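Local coordinates for protein proto-oncogene vav (Homo sapiens, PDB 6NEW) that probably activates Rho-family GTPases such as Rac by guanine nucleotide exchange, through a DH domain followed by a PH domain and a zinc-binding C1 domain, at residues A110-Y113 with Q114-K118; Y119-R122 with F123-Y126; E198-N201 with L202-L206. All coordinates share one frame; numbering follows the deposited sequence.

Contact 1: A110-Y113 with Q114-K118; sequences ANLY and QVFIK
Y113 lies with one face of its ring over the aliphatic part of Q114: CG of Q114 stands 3.9 Å from the ring centroid of Y113, 19° off the ring normal, a CH-pi contact displaced toward the rim. The tyrosine CG sits between its own backbone N and carbonyl carbon (chi1 80°), which swings the ring back toward A110, where Q114, running the same way, crosses its face. The Q114 chain runs on extended, and its NE2 ends 3.4 Å from OH of Y113 in a weak but nearly straight hydrogen bond. The amide of N111 runs alongside that of Q114, their planes 21° apart. At the ring edge, CD2 of Y113 meets CD1 of I117 at 3.8 Å. L112 places CG 3.8 Å from CE2 of F116, coming in at the edge of the phenyl ring, near its plane. Backbone bonds tie the turn together, from I117 N to Y113 O at 3.1 Å and from V115 N to L112 O at 3.0 Å. Helix 112-119 is wedged among three others: Y113, F116 and I117 touch helix 196-235, V115 and L112 pack on helix 86-105, whose F96 meets F116 edge-to-face, and L112 and F116 reach helix 182-191.

Contact 2: Y119-R122 with F123-Y126; sequences YKER and FLVY
The amide of F123 is shared by two carbonyls at the bend between helices 112-119 and 125-131. Its N gives a hydrogen bond to O of Y119 at 2.8 Å, nearly along the C=O axis though bent at the hydrogen (131°), and a weak second one to O of K120 at 3.2 Å. One N-H thus bridges two successive carbonyls, so neither bond is straight. The F123 ring folds back over the same turn. Its CG is anti to the carbonyl carbon (chi1 -71°), which brings one face against CB of Y119, 4.1 Å from the ring centroid of F123, in a CH-pi contact; the closest pair is CE2 of F123 with CB of Y119 at 3.7 Å. The tyrosine ring itself leads away, to a hydrogen bond between its OH and E99, and R122 lays CD over one face of it, toward the rim. One residue on, L124 N bonds to O of E121 at 3.2 Å, arriving from well above the carbonyl plane, while CD1 of L124 runs alongside CG of E121 at 3.8 Å. CG2 of V125 rests 3.5 Å from O of R122. K120 points away from 123-126, its NZ in a salt bridge with D211 of helix 196-235. Helical backbone angles without the regular bonding pattern mark residues 120-122 as an irregular turn, a kinked junction between two consecutive helices of the all-helical DH (RhoGEF) domain, with L124 and K120 touching L381 of the zinc-binding C1 domain.

Contact 3: E198-N201 with L202-L206; sequences EKEN and LRLAL
L202 lies alongside E198, both side chains pointing the same way, with CD1 of L202 4.1 Å from CG of E198; in the backbone, L202 N bonds to O of E198 at 2.9 Å. The carboxylate of E198 goes on to a salt bridge with R41. R203 comes next and carries the polar part of the contact. Its NH2 forms a long salt bridge of 3.4 Å with OE1 of E200, which approaches near the edge of the guanidinium, although the carboxylate and guanidinium planes are 52° apart. E200 reaches it by bending at chi2 (54°). CG of K199 stands 4.1 Å above one guanidinium face, offset toward the rim, and NZ of K199 is 3.6 Å from NH1 of R203; this pairing of like charges is probably eased by E200, and K199 NZ also has a weak hydrogen bond to O of V190. At L204 the backbone N is shared weakly by O of E200 and O of N201, and CD2 packs 3.9 Å from OE2 of E200. This early part of helix 196-235 has N201, L204 and A205 against helix 112-119, while L202, R203 and A205 lean on helix 182-191.

All three contacts belong to the DH domain and follow one another along the chain. Contacts 1 and 2 adjoin, their centres 14 Å apart, and carry the chain from helix 112-119 through an irregular turn into helix 125-131. Contact 3 comes some seventy residues later, near the start of the long helix 196-235, yet its centre is only 9 Å from that of contact 1. There the helices touch directly: CD2 of Y113 packs 3.2 Å from O of N201, and CB of F116 meets CB of A205. Contacts 2 and 3 do not touch, but K120 and F123 reach farther along helix 196-235, which thus lines helix 112-119 and the turn, where DH also meets C1.

Contact 1: A110-Y113 with Q114-K118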
loop_
_atom_site.group_PDB
_atom_site.type_symbol
_atom_site.label_atom_id
_atom_site.label_comp_id
_atom_site.label_asym_id
_atom_site.label_seq_id
_atom_site.Cartn_x
_atom_site.Cartn_y
_atom_site.Cartn_z
ATOM N N ALA A 110 8.670 -31.659 -4.442
ATOM C CA ALA A 110 8.006 -31.672 -3.137
ATOM C C ALA A 110 8.376 -30.505 -2.228
ATOM O O ALA A 110 7.547 -30.085 -1.412
ATOM C CB ALA A 110 8.263 -32.996 -2.435
ATOM N N ASN A 111 9.604 -29.977 -2.382
ATOM C CA ASN A 111 10.114 -28.873 -1.580
ATOM C C ASN A 111 10.162 -27.540 -2.336
ATOM O O ASN A 111 10.945 -26.663 -1.960
ATOM C CB ASN A 111 11.471 -29.247 -0.970
ATOM C CG ASN A 111 11.374 -30.481 -0.102
ATOM O OD1 ASN A 111 10.359 -30.712 0.560
ATOM N ND2 ASN A 111 12.354 -31.374 -0.211
ATOM N N LEU A 112 9.304 -27.373 -3.370
ATOM C CA LEU A 112 9.227 -26.132 -4.147
ATOM C C LEU A 112 8.670 -24.998 -3.268
ATOM O O LEU A 112 9.200 -23.884 -3.291
ATOM C CB LEU A 112 8.375 -26.308 -5.425
ATOM C CG LEU A 112 8.168 -25.055 -6.300
ATOM C CD1 LEU A 112 9.483 -24.545 -6.878
ATOM C CD2 LEU A 112 7.155 -25.300 -7.395
ATOM N N TYR A 113 7.634 -25.313 -2.462
ATOM C CA TYR A 113 6.968 -24.402 -1.532
ATOM C C TYR A 113 7.948 -23.700 -0.573
ATOM O O TYR A 113 7.772 -22.513 -0.302
ATOM C CB TYR A 113 5.835 -25.133 -0.777
ATOM C CG TYR A 113 6.288 -25.980 0.396
ATOM C CD1 TYR A 113 6.873 -27.226 0.198
ATOM C CD2 TYR A 113 6.130 -25.534 1.704
ATOM C CE1 TYR A 113 7.313 -27.998 1.272
ATOM C CE2 TYR A 113 6.561 -26.299 2.787
ATOM C CZ TYR A 113 7.152 -27.532 2.567
ATOM O OH TYR A 113 7.571 -28.291 3.637
ATOM N N GLN A 114 9.005 -24.419 -0.121
ATOM C CA GLN A 114 10.049 -23.901 0.777
ATOM C C GLN A 114 10.847 -22.761 0.168
ATOM O O GLN A 114 11.281 -21.882 0.907
ATOM C CB GLN A 114 11.033 -24.992 1.170
ATOM C CG GLN A 114 10.513 -25.971 2.188
ATOM C CD GLN A 114 11.420 -27.170 2.272
ATOM O OE1 GLN A 114 12.631 -27.129 1.987
ATOM N NE2 GLN A 114 10.844 -28.261 2.695
ATOM N N VAL A 115 11.056 -22.786 -1.164
ATOM C CA VAL A 115 11.800 -21.767 -1.914
ATOM C C VAL A 115 11.004 -20.459 -1.925
ATOM O O VAL A 115 11.581 -19.396 -1.706
ATOM C CB VAL A 115 12.184 -22.245 -3.345
ATOM C CG1 VAL A 115 13.147 -21.275 -4.021
ATOM C CG2 VAL A 115 12.778 -23.652 -3.316
ATOM N N PHE A 116 9.681 -20.545 -2.153
ATOM C CA PHE A 116 8.795 -19.385 -2.169
ATOM C C PHE A 116 8.687 -18.737 -0.784
ATOM O O PHE A 116 8.771 -17.511 -0.682
ATOM C CB PHE A 116 7.413 -19.761 -2.714
ATOM C CG PHE A 116 7.367 -19.908 -4.213
ATOM C CD1 PHE A 116 7.135 -18.807 -5.029
ATOM C CD2 PHE A 116 7.530 -21.151 -4.808
ATOM C CE1 PHE A 116 7.069 -18.947 -6.417
ATOM C CE2 PHE A 116 7.466 -21.293 -6.195
ATOM C CZ PHE A 116 7.224 -20.191 -6.992
ATOM N N ILE A 117 8.540 -19.567 0.273
ATOM C CA ILE A 117 8.428 -19.132 1.670
ATOM C C ILE A 117 9.724 -18.432 2.133
ATOM O O ILE A 117 9.650 -17.376 2.759
ATOM C CB ILE A 117 7.963 -20.311 2.588
ATOM C CG1 ILE A 117 6.464 -20.614 2.358
ATOM C CG2 ILE A 117 8.265 -20.074 4.086
ATOM C CD1 ILE A 117 5.962 -21.965 2.890
ATOM N N LYS A 118 10.895 -18.997 1.786
ATOM C CA LYS A 118 12.229 -18.470 2.115
ATOM C C LYS A 118 12.479 -17.081 1.483
ATOM O O LYS A 118 12.997 -16.181 2.147
ATOM C CB LYS A 118 13.311 -19.484 1.674
ATOM C CG LYS A 118 14.763 -19.044 1.846
ATOM C CD LYS A 118 15.718 -20.020 1.166
ATOM C CE LYS A 118 17.118 -19.463 1.103
ATOM N NZ LYS A 118 18.128 -20.534 1.282
#

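Contact 2: Y119-R122 with F123-Y126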
loop_
_atom_site.group_PDB
_atom_site.type_symbol
_atom_site.label_atom_id
_atom_site.label_comp_id
_atom_site.label_asym_id
_atom_site.label_seq_id
_atom_site.Cartn_x
_atom_site.Cartn_y
_atom_site.Cartn_z
ATOM N N TYR A 119 12.090 -16.915 0.217
ATOM C CA TYR A 119 12.310 -15.688 -0.534
ATOM C C TYR A 119 11.239 -14.611 -0.357
ATOM O O TYR A 119 11.444 -13.505 -0.851
ATOM C CB TYR A 119 12.509 -16.024 -2.016
ATOM C CG TYR A 119 13.941 -16.389 -2.333
ATOM C CD1 TYR A 119 14.434 -17.662 -2.060
ATOM C CD2 TYR A 119 14.814 -15.453 -2.877
ATOM C CE1 TYR A 119 15.760 -17.997 -2.327
ATOM C CE2 TYR A 119 16.138 -15.780 -3.160
ATOM C CZ TYR A 119 16.604 -17.056 -2.890
ATOM O OH TYR A 119 17.904 -17.394 -3.163
ATOM N N LYS A 120 10.136 -14.907 0.372
ATOM C CA LYS A 120 9.017 -13.991 0.643
ATOM C C LYS A 120 9.479 -12.617 1.149
ATOM O O LYS A 120 9.221 -11.604 0.490
ATOM C CB LYS A 120 8.035 -14.624 1.639
ATOM C CG LYS A 120 6.806 -13.768 1.928
ATOM C CD LYS A 120 6.336 -13.968 3.346
ATOM C CE LYS A 120 5.013 -13.304 3.582
ATOM N NZ LYS A 120 4.511 -13.609 4.948
ATOM N N GLU A 121 10.179 -12.595 2.303
ATOM C CA GLU A 121 10.681 -11.357 2.907
ATOM C C GLU A 121 11.881 -10.799 2.138
ATOM O O GLU A 121 12.103 -9.587 2.177
ATOM C CB GLU A 121 10.938 -11.506 4.420
ATOM C CG GLU A 121 9.634 -11.440 5.209
ATOM C CD GLU A 121 9.614 -11.953 6.637
ATOM O OE1 GLU A 121 10.593 -11.709 7.379
ATOM O OE2 GLU A 121 8.575 -12.529 7.040
ATOM N N ARG A 122 12.599 -11.659 1.370
ATOM C CA ARG A 122 13.704 -11.214 0.508
ATOM C C ARG A 122 13.126 -10.407 -0.669
ATOM O O ARG A 122 13.789 -9.497 -1.166
ATOM C CB ARG A 122 14.563 -12.396 0.012
ATOM C CG ARG A 122 15.344 -13.079 1.127
ATOM C CD ARG A 122 16.356 -14.076 0.607
ATOM N NE ARG A 122 16.869 -14.914 1.688
ATOM C CZ ARG A 122 17.918 -15.723 1.586
ATOM N NH1 ARG A 122 18.592 -15.802 0.442
ATOM N NH2 ARG A 122 18.309 -16.449 2.622
ATOM N N PHE A 123 11.862 -10.710 -1.067
ATOM C CA PHE A 123 11.132 -10.037 -2.143
ATOM C C PHE A 123 10.493 -8.719 -1.691
ATOM O O PHE A 123 9.879 -8.046 -2.513
ATOM C CB PHE A 123 10.030 -10.945 -2.721
ATOM C CG PHE A 123 10.411 -12.153 -3.548
ATOM C CD1 PHE A 123 11.369 -12.057 -4.553
ATOM C CD2 PHE A 123 9.714 -13.350 -3.419
ATOM C CE1 PHE A 123 11.695 -13.166 -5.341
ATOM C CE2 PHE A 123 10.029 -14.456 -4.215
ATOM C CZ PHE A 123 11.017 -14.357 -5.171
ATOM N N LEU A 124 10.608 -8.347 -0.401
ATOM C CA LEU A 124 10.011 -7.105 0.100
ATOM C C LEU A 124 10.672 -5.848 -0.486
ATOM O O LEU A 124 10.133 -4.749 -0.363
ATOM C CB LEU A 124 9.970 -7.077 1.630
ATOM C CG LEU A 124 8.838 -7.890 2.266
ATOM C CD1 LEU A 124 9.033 -8.006 3.749
ATOM C CD2 LEU A 124 7.463 -7.273 1.984
ATOM N N VAL A 125 11.790 -6.043 -1.218
ATOM C CA VAL A 125 12.523 -5.011 -1.946
ATOM C C VAL A 125 11.641 -4.495 -3.095
ATOM O O VAL A 125 11.920 -3.436 -3.665
ATOM C CB VAL A 125 13.925 -5.480 -2.409
ATOM C CG1 VAL A 125 14.864 -5.724 -1.222
ATOM C CG2 VAL A 125 13.851 -6.702 -3.329
ATOM N N TYR A 126 10.528 -5.224 -3.379
ATOM C CA TYR A 126 9.519 -4.838 -4.367
ATOM C C TYR A 126 8.667 -3.691 -3.824
ATOM O O TYR A 126 8.003 -2.996 -4.594
ATOM C CB TYR A 126 8.653 -6.027 -4.813
ATOM C CG TYR A 126 9.267 -6.793 -5.963
ATOM C CD1 TYR A 126 9.175 -6.321 -7.271
ATOM C CD2 TYR A 126 9.972 -7.973 -5.743
ATOM C CE1 TYR A 126 9.754 -7.014 -8.330
ATOM C CE2 TYR A 126 10.559 -8.669 -6.793
ATOM C CZ TYR A 126 10.448 -8.185 -8.084
ATOM O OH TYR A 126 11.026 -8.877 -9.110
#

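Contact 3: E198-N201 with L202-L206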
loop_
_atom_site.group_PDB
_atom_site.type_symbol
_atom_site.label_atom_id
_atom_site.label_comp_id
_atom_site.label_asym_id
_atom_site.label_seq_id
_atom_site.Cartn_x
_atom_site.Cartn_y
_atom_site.Cartn_z
ATOM N N GLU A 198 1.313 -32.358 -0.038
ATOM C CA GLU A 198 2.005 -31.446 -0.958
ATOM C C GLU A 198 1.105 -30.247 -1.298
ATOM O O GLU A 198 1.618 -29.145 -1.483
ATOM C CB GLU A 198 2.428 -32.187 -2.237
ATOM C CG GLU A 198 3.398 -31.407 -3.116
ATOM C CD GLU A 198 3.820 -32.053 -4.425
ATOM O OE1 GLU A 198 3.775 -33.301 -4.532
ATOM O OE2 GLU A 198 4.248 -31.303 -5.331
ATOM N N LYS A 199 -0.232 -30.475 -1.368
ATOM C CA LYS A 199 -1.255 -29.459 -1.649
ATOM C C LYS A 199 -1.294 -28.425 -0.508
ATOM O O LYS A 199 -1.310 -27.221 -0.780
ATOM C CB LYS A 199 -2.639 -30.111 -1.852
ATOM C CG LYS A 199 -3.685 -29.175 -2.446
ATOM C CD LYS A 199 -5.044 -29.852 -2.577
ATOM C CE LYS A 199 -5.733 -29.529 -3.882
ATOM N NZ LYS A 199 -6.431 -28.221 -3.853
ATOM N N GLU A 200 -1.276 -28.907 0.762
ATOM C CA GLU A 200 -1.277 -28.093 1.983
ATOM C C GLU A 200 0.015 -27.270 2.059
ATOM O O GLU A 200 -0.032 -26.089 2.414
ATOM C CB GLU A 200 -1.448 -28.985 3.240
ATOM C CG GLU A 200 -1.436 -28.253 4.583
ATOM C CD GLU A 200 -2.412 -27.100 4.765
ATOM O OE1 GLU A 200 -3.594 -27.242 4.370
ATOM O OE2 GLU A 200 -1.998 -26.062 5.330
ATOM N N ASN A 201 1.152 -27.890 1.699
ATOM C CA ASN A 201 2.454 -27.236 1.692
ATOM C C ASN A 201 2.530 -26.162 0.606
ATOM O O ASN A 201 3.075 -25.094 0.863
ATOM C CB ASN A 201 3.582 -28.260 1.567
ATOM C CG ASN A 201 3.757 -29.156 2.776
ATOM O OD1 ASN A 201 3.015 -29.092 3.766
ATOM N ND2 ASN A 201 4.743 -30.033 2.712
ATOM N N LEU A 202 1.922 -26.403 -0.566
ATOM C CA LEU A 202 1.889 -25.419 -1.652
ATOM C C LEU A 202 0.948 -24.269 -1.338
ATOM O O LEU A 202 1.200 -23.154 -1.790
ATOM C CB LEU A 202 1.534 -26.062 -2.996
ATOM C CG LEU A 202 2.674 -26.764 -3.725
ATOM C CD1 LEU A 202 2.137 -27.811 -4.652
ATOM C CD2 LEU A 202 3.543 -25.776 -4.505
ATOM N N ARG A 203 -0.119 -24.530 -0.544
ATOM C CA ARG A 203 -1.082 -23.525 -0.079
ATOM C C ARG A 203 -0.373 -22.481 0.810
ATOM O O ARG A 203 -0.685 -21.294 0.700
ATOM C CB ARG A 203 -2.245 -24.177 0.680
ATOM C CG ARG A 203 -3.405 -24.597 -0.215
ATOM C CD ARG A 203 -4.695 -24.721 0.575
ATOM N NE ARG A 203 -5.653 -25.634 -0.054
ATOM C CZ ARG A 203 -5.891 -26.883 0.348
ATOM N NH1 ARG A 203 -6.795 -27.625 -0.278
ATOM N NH2 ARG A 203 -5.230 -27.396 1.380
ATOM N N LEU A 204 0.618 -22.921 1.648
ATOM C CA LEU A 204 1.418 -22.044 2.519
ATOM C C LEU A 204 2.244 -21.060 1.673
ATOM O O LEU A 204 2.323 -19.875 2.021
ATOM C CB LEU A 204 2.358 -22.831 3.453
ATOM C CG LEU A 204 1.781 -23.899 4.387
ATOM C CD1 LEU A 204 2.898 -24.639 5.098
ATOM C CD2 LEU A 204 0.818 -23.305 5.418
ATOM N N ALA A 205 2.832 -21.548 0.557
ATOM C CA ALA A 205 3.599 -20.727 -0.388
ATOM C C ALA A 205 2.657 -19.767 -1.123
ATOM O O ALA A 205 3.033 -18.619 -1.371
ATOM C CB ALA A 205 4.342 -21.607 -1.389
ATOM N N LEU A 206 1.419 -20.229 -1.439
ATOM C CA LEU A 206 0.400 -19.397 -2.092
ATOM C C LEU A 206 0.020 -18.232 -1.148
ATOM O O LEU A 206 -0.081 -17.089 -1.599
ATOM C CB LEU A 206 -0.842 -20.227 -2.485
ATOM C CG LEU A 206 -2.097 -19.464 -2.946
ATOM C CD1 LEU A 206 -1.829 -18.636 -4.176
ATOM C CD2 LEU A 206 -3.253 -20.409 -3.211
#